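Local coordinates for protein tylactone synthase starter module and modules 1 & 2 (PDB 2Z5L) that probably reduces the beta-keto group of the growing polyketide with a nicotinamide cofactor, setting hydroxyl stereochemistry as the first ketoreductase of the tylosin polyketide synthase, at residues A131-G136 with P177-G182; A172-P177 with P487-I492. All blocks are in the same frame, centred on the assembly; numbering follows the deposited sequence.

Interaction 1 of 2, residues A131-G136 with P177-G182; sequences AVSDIG and PDIWGG
With CG1 anti to its own carbonyl carbon (chi1 -68°) and chi2 extended at 175°, Ile-179 sends both arms of its side chain to helix 119-135. The longer arm carries CD1 out to the backbone of Ser-133, where it lies 4.0 Å from Ser-133 CA. The shorter arm, CG2, turns instead to Val-132 and meets its CG1 at 4.2 Å, the two branched side chains lying alongside one another. Ser-133 OG is near as well, 4.1 Å from Ile-179 CD1, but this is only van der Waals contact, and no hydrogen bond crosses between 131-136 and 177-182. The patch is small, about 105 Å² counted over both sides. On the helix side, Val-132 also packs on Leu-95 and Met-99 of helix 88-99. On the strand side, Ile-179 leans on Val-142 and shares a backbone hydrogen bond with it, which ties the turn to strand 140-147. A helix end laid against the lead-in to strand 180-186, which runs parallel to its neighbour 140-147, is the layered alpha/beta packing of a Rossmann-type fold, here in the N-terminal half of the chain.

Interaction 2 of 2, residues A172-P177 with P487-I492; sequences AALELP and PATNAI
Ile-492 projects from the last turn of helix 482-492 onto the end of helix 160-175, joining a C-terminal helix to the N-terminal half of this Rossmann-type ketoreductase. Its chi1 of -58° sets CG2 anti to its own backbone N, and that methyl meets both Leu-174 and Pro-177. It sits 3.2 Å from Leu-174 O, a close approach of carbon to a carbonyl oxygen in the last turn of helix 160-175. The same methyl is 4.3 Å from Leu-174 CD2 and 4.1 Å from Pro-177 CG, so it is shared between a backbone oxygen and two apolar side chains. In Leu-174 a chi1 of -60° followed by a chi2 of 156° brings the CD2 branch, rather than CD1, over to Ile-492, and this branch also meets Thr-489 CG2 at 4.3 Å. Thr-489 thus offers its methyl here while its hydroxyl is engaged elsewhere: OG1 is hydrogen-bonded to Arg-450 and to Phe-485 O, one turn back in its own helix, and these bonds hold the side chain in its rotation. No hydrogen bond links 172-177 with 487-492, and the burial comes to about 183 Å² over both sides. Pro-177 crosses Ile-492 at a slant, with its ring laid by the carbonyl at the helix end: Pro-177 CG lies 3.4 Å from Ile-492 O, and Pro-177 CB 3.5 Å from the same oxygen.

Starting from the N terminus, the chain passes strands 28-35, 49-54 and 107-111 before helix 119-135, then strand 140-147 and helix 160-175, and interaction 1 closes a loop of 40 residues just before strand 180-186. Interaction 2 begins inside that loop, at the end of helix 160-175, and closes only 309 residues later at helix 482-492. The two loops therefore cross; Pro-177 is common to the two segments but touches across only in interaction 2. Their centres lie about 14 Å apart, bridged by Trp-180, whose indole packs on Ala-172 and Ala-173. Together they fasten the helix-to-strand turn to an earlier helix and to helix 482-492 near the C terminus.

Interaction 1 of 2, residues A131-G136 with P177-G182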
loop_
_atom_site.group_PDB
_atom_site.type_symbol
_atom_site.label_atom_id
_atom_site.label_comp_id
_atom_site.label_asym_id
_atom_site.label_seq_id
_atom_site.Cartn_x
_atom_site.Cartn_y
_atom_site.Cartn_z
ATOM N N ALA A 131 17.808 9.331 -6.831
ATOM C CA ALA A 131 18.868 10.281 -7.136
ATOM C C ALA A 131 19.862 10.412 -5.990
ATOM O O ALA A 131 21.066 10.513 -6.221
ATOM C CB ALA A 131 18.262 11.643 -7.465
ATOM N N VAL A 132 19.352 10.403 -4.761
ATOM C CA VAL A 132 20.201 10.522 -3.581
ATOM C C VAL A 132 21.135 9.328 -3.469
ATOM O O VAL A 132 22.295 9.454 -3.071
ATOM C CB VAL A 132 19.366 10.610 -2.297
ATOM C CG1 VAL A 132 20.282 10.574 -1.088
ATOM C CG2 VAL A 132 18.551 11.894 -2.300
ATOM N N SER A 133 20.608 8.165 -3.823
ATOM C CA SER A 133 21.362 6.932 -3.792
ATOM C C SER A 133 22.427 7.011 -4.883
ATOM O O SER A 133 23.581 6.650 -4.661
ATOM C CB SER A 133 20.419 5.752 -4.046
ATOM O OG SER A 133 21.080 4.508 -3.961
ATOM N N ASP A 134 22.041 7.506 -6.059
ATOM C CA ASP A 134 22.977 7.623 -7.172
ATOM C C ASP A 134 24.173 8.529 -6.862
ATOM O O ASP A 134 25.317 8.159 -7.115
ATOM C CB ASP A 134 22.266 8.145 -8.431
ATOM C CG ASP A 134 21.138 7.235 -8.897
ATOM O OD1 ASP A 134 21.309 5.992 -8.874
ATOM O OD2 ASP A 134 20.078 7.768 -9.307
ATOM N N ILE A 135 23.906 9.713 -6.325
ATOM C CA ILE A 135 24.968 10.658 -5.996
ATOM C C ILE A 135 26.004 10.051 -5.048
ATOM O O ILE A 135 27.137 10.538 -4.947
ATOM C CB ILE A 135 24.379 11.921 -5.362
ATOM C CG1 ILE A 135 23.436 12.590 -6.370
ATOM C CG2 ILE A 135 25.488 12.869 -4.937
ATOM C CD1 ILE A 135 22.754 13.816 -5.833
ATOM N N GLY A 136 25.612 8.985 -4.359
ATOM C CA GLY A 136 26.510 8.310 -3.439
ATOM C C GLY A 136 27.194 9.218 -2.431
ATOM O O GLY A 136 28.389 9.082 -2.172
ATOM N N PRO A 177 18.442 1.030 4.106
ATOM C CA PRO A 177 18.432 1.353 5.543
ATOM C C PRO A 177 19.313 2.528 5.964
ATOM O O PRO A 177 18.949 3.286 6.855
ATOM C CB PRO A 177 18.912 0.057 6.201
ATOM C CG PRO A 177 18.578 -0.987 5.226
ATOM C CD PRO A 177 18.879 -0.358 3.888
ATOM N N ASP A 178 20.475 2.658 5.333
ATOM C CA ASP A 178 21.418 3.711 5.674
ATOM C C ASP A 178 21.093 5.056 5.047
ATOM O O ASP A 178 21.685 6.070 5.414
ATOM C CB ASP A 178 22.830 3.309 5.261
ATOM C CG ASP A 178 23.224 1.949 5.786
ATOM O OD1 ASP A 178 22.907 1.649 6.957
ATOM O OD2 ASP A 178 23.858 1.185 5.026
ATOM N N ILE A 179 20.158 5.063 4.103
ATOM C CA ILE A 179 19.769 6.287 3.411
ATOM C C ILE A 179 18.380 6.769 3.811
ATOM O O ILE A 179 18.173 7.959 4.060
ATOM C CB ILE A 179 19.814 6.077 1.868
ATOM C CG1 ILE A 179 21.258 5.890 1.406
ATOM C CG2 ILE A 179 19.194 7.249 1.154
ATOM C CD1 ILE A 179 21.396 5.564 -0.058
ATOM N N TRP A 180 17.425 5.845 3.883
ATOM C CA TRP A 180 16.063 6.222 4.234
ATOM C C TRP A 180 15.896 6.677 5.678
ATOM O O TRP A 180 16.288 5.981 6.617
ATOM C CB TRP A 180 15.091 5.072 3.960
ATOM C CG TRP A 180 13.674 5.494 4.135
ATOM C CD1 TRP A 180 12.828 5.157 5.154
ATOM C CD2 TRP A 180 12.950 6.388 3.289
ATOM N NE1 TRP A 180 11.618 5.787 4.992
ATOM C CE2 TRP A 180 11.667 6.550 3.854
ATOM C CE3 TRP A 180 13.262 7.070 2.101
ATOM C CZ2 TRP A 180 10.694 7.368 3.277
ATOM C CZ3 TRP A 180 12.290 7.885 1.530
ATOM C CH2 TRP A 180 11.024 8.023 2.120
ATOM N N GLY A 181 15.300 7.848 5.847
ATOM C CA GLY A 181 15.078 8.367 7.179
ATOM C C GLY A 181 13.718 7.938 7.707
ATOM O O GLY A 181 13.630 7.077 8.575
ATOM N N GLY A 182 12.660 8.545 7.177
ATOM C CA GLY A 182 11.314 8.205 7.597
ATOM C C GLY A 182 10.213 9.014 6.936
ATOM O O GLY A 182 10.464 9.862 6.072
#

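Interaction 2 of 2, residues A172-P177 with P487-I492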
loop_
_atom_site.group_PDB
_atom_site.type_symbol
_atom_site.label_atom_id
_atom_site.label_comp_id
_atom_site.label_asym_id
_atom_site.label_seq_id
_atom_site.Cartn_x
_atom_site.Cartn_y
_atom_site.Cartn_z
ATOM N N ALA A 172 11.505 1.460 0.981
ATOM C CA ALA A 172 12.792 2.164 0.977
ATOM C C ALA A 172 13.592 1.890 2.254
ATOM O O ALA A 172 14.806 1.721 2.200
ATOM C CB ALA A 172 12.563 3.665 0.826
ATOM N N ALA A 173 12.901 1.838 3.390
ATOM C CA ALA A 173 13.549 1.578 4.670
ATOM C C ALA A 173 14.324 0.262 4.660
ATOM O O ALA A 173 15.439 0.177 5.182
ATOM C CB ALA A 173 12.505 1.558 5.788
ATOM N N LEU A 174 13.726 -0.752 4.044
ATOM C CA LEU A 174 14.311 -2.088 3.963
ATOM C C LEU A 174 15.364 -2.250 2.879
ATOM O O LEU A 174 16.309 -3.038 3.016
ATOM C CB LEU A 174 13.198 -3.117 3.742
ATOM C CG LEU A 174 12.108 -3.201 4.816
ATOM C CD1 LEU A 174 10.841 -3.779 4.212
ATOM C CD2 LEU A 174 12.593 -4.036 5.986
ATOM N N GLU A 175 15.195 -1.509 1.791
ATOM C CA GLU A 175 16.130 -1.568 0.672
ATOM C C GLU A 175 17.365 -0.694 0.839
ATOM O O GLU A 175 18.467 -1.062 0.409
ATOM C CB GLU A 175 15.420 -1.163 -0.612
ATOM C CG GLU A 175 14.826 -2.315 -1.360
ATOM C CD GLU A 175 14.364 -1.893 -2.729
ATOM O OE1 GLU A 175 15.165 -1.253 -3.442
ATOM O OE2 GLU A 175 13.208 -2.194 -3.084
ATOM N N LEU A 176 17.154 0.462 1.461
ATOM C CA LEU A 176 18.202 1.443 1.698
ATOM C C LEU A 176 18.162 1.921 3.150
ATOM O O LEU A 176 17.897 3.086 3.415
ATOM C CB LEU A 176 17.998 2.637 0.763
ATOM C CG LEU A 176 17.722 2.268 -0.697
ATOM C CD1 LEU A 176 17.528 3.537 -1.535
ATOM C CD2 LEU A 176 18.894 1.442 -1.228
ATOM N N PRO A 177 18.442 1.030 4.106
ATOM C CA PRO A 177 18.432 1.353 5.543
ATOM C C PRO A 177 19.313 2.528 5.964
ATOM O O PRO A 177 18.949 3.286 6.855
ATOM C CB PRO A 177 18.912 0.057 6.201
ATOM C CG PRO A 177 18.578 -0.987 5.226
ATOM C CD PRO A 177 18.879 -0.358 3.888
ATOM N N PRO A 487 13.287 -10.937 14.369
ATOM C CA PRO A 487 14.746 -10.811 14.340
ATOM C C PRO A 487 15.306 -10.490 12.955
ATOM O O PRO A 487 16.215 -9.669 12.820
ATOM C CB PRO A 487 15.217 -12.168 14.863
ATOM C CG PRO A 487 14.153 -13.101 14.383
ATOM C CD PRO A 487 12.883 -12.322 14.673
ATOM N N ALA A 488 14.753 -11.136 11.932
ATOM C CA ALA A 488 15.200 -10.940 10.554
ATOM C C ALA A 488 14.959 -9.519 10.063
ATOM O O ALA A 488 15.874 -8.835 9.609
ATOM C CB ALA A 488 14.493 -11.930 9.639
ATOM N N THR A 489 13.710 -9.093 10.152
ATOM C CA THR A 489 13.318 -7.770 9.722
ATOM C C THR A 489 14.069 -6.701 10.501
ATOM O O THR A 489 14.346 -5.619 9.982
ATOM C CB THR A 489 11.810 -7.595 9.905
ATOM O OG1 THR A 489 11.131 -8.568 9.101
ATOM C CG2 THR A 489 11.370 -6.198 9.498
ATOM N N ASN A 490 14.415 -7.006 11.744
ATOM C CA ASN A 490 15.126 -6.038 12.560
ATOM C C ASN A 490 16.607 -5.964 12.192
ATOM O O ASN A 490 17.246 -4.928 12.373
ATOM C CB ASN A 490 14.960 -6.374 14.040
ATOM C CG ASN A 490 15.444 -5.258 14.945
ATOM O OD1 ASN A 490 14.642 -4.519 15.521
ATOM N ND2 ASN A 490 16.767 -5.141 15.087
ATOM N N ALA A 491 17.139 -7.060 11.658
ATOM C CA ALA A 491 18.540 -7.109 11.247
ATOM C C ALA A 491 18.774 -6.188 10.048
ATOM O O ALA A 491 19.852 -5.603 9.895
ATOM C CB ALA A 491 18.926 -8.537 10.886
ATOM N N ILE A 492 17.761 -6.073 9.194
ATOM C CA ILE A 492 17.835 -5.220 8.010
ATOM C C ILE A 492 17.583 -3.780 8.430
ATOM O O ILE A 492 18.347 -2.884 8.096
ATOM C CB ILE A 492 16.750 -5.597 6.962
ATOM C CG1 ILE A 492 16.907 -7.060 6.543
ATOM C CG2 ILE A 492 16.857 -4.692 5.736
ATOM C CD1 ILE A 492 15.743 -7.583 5.705
#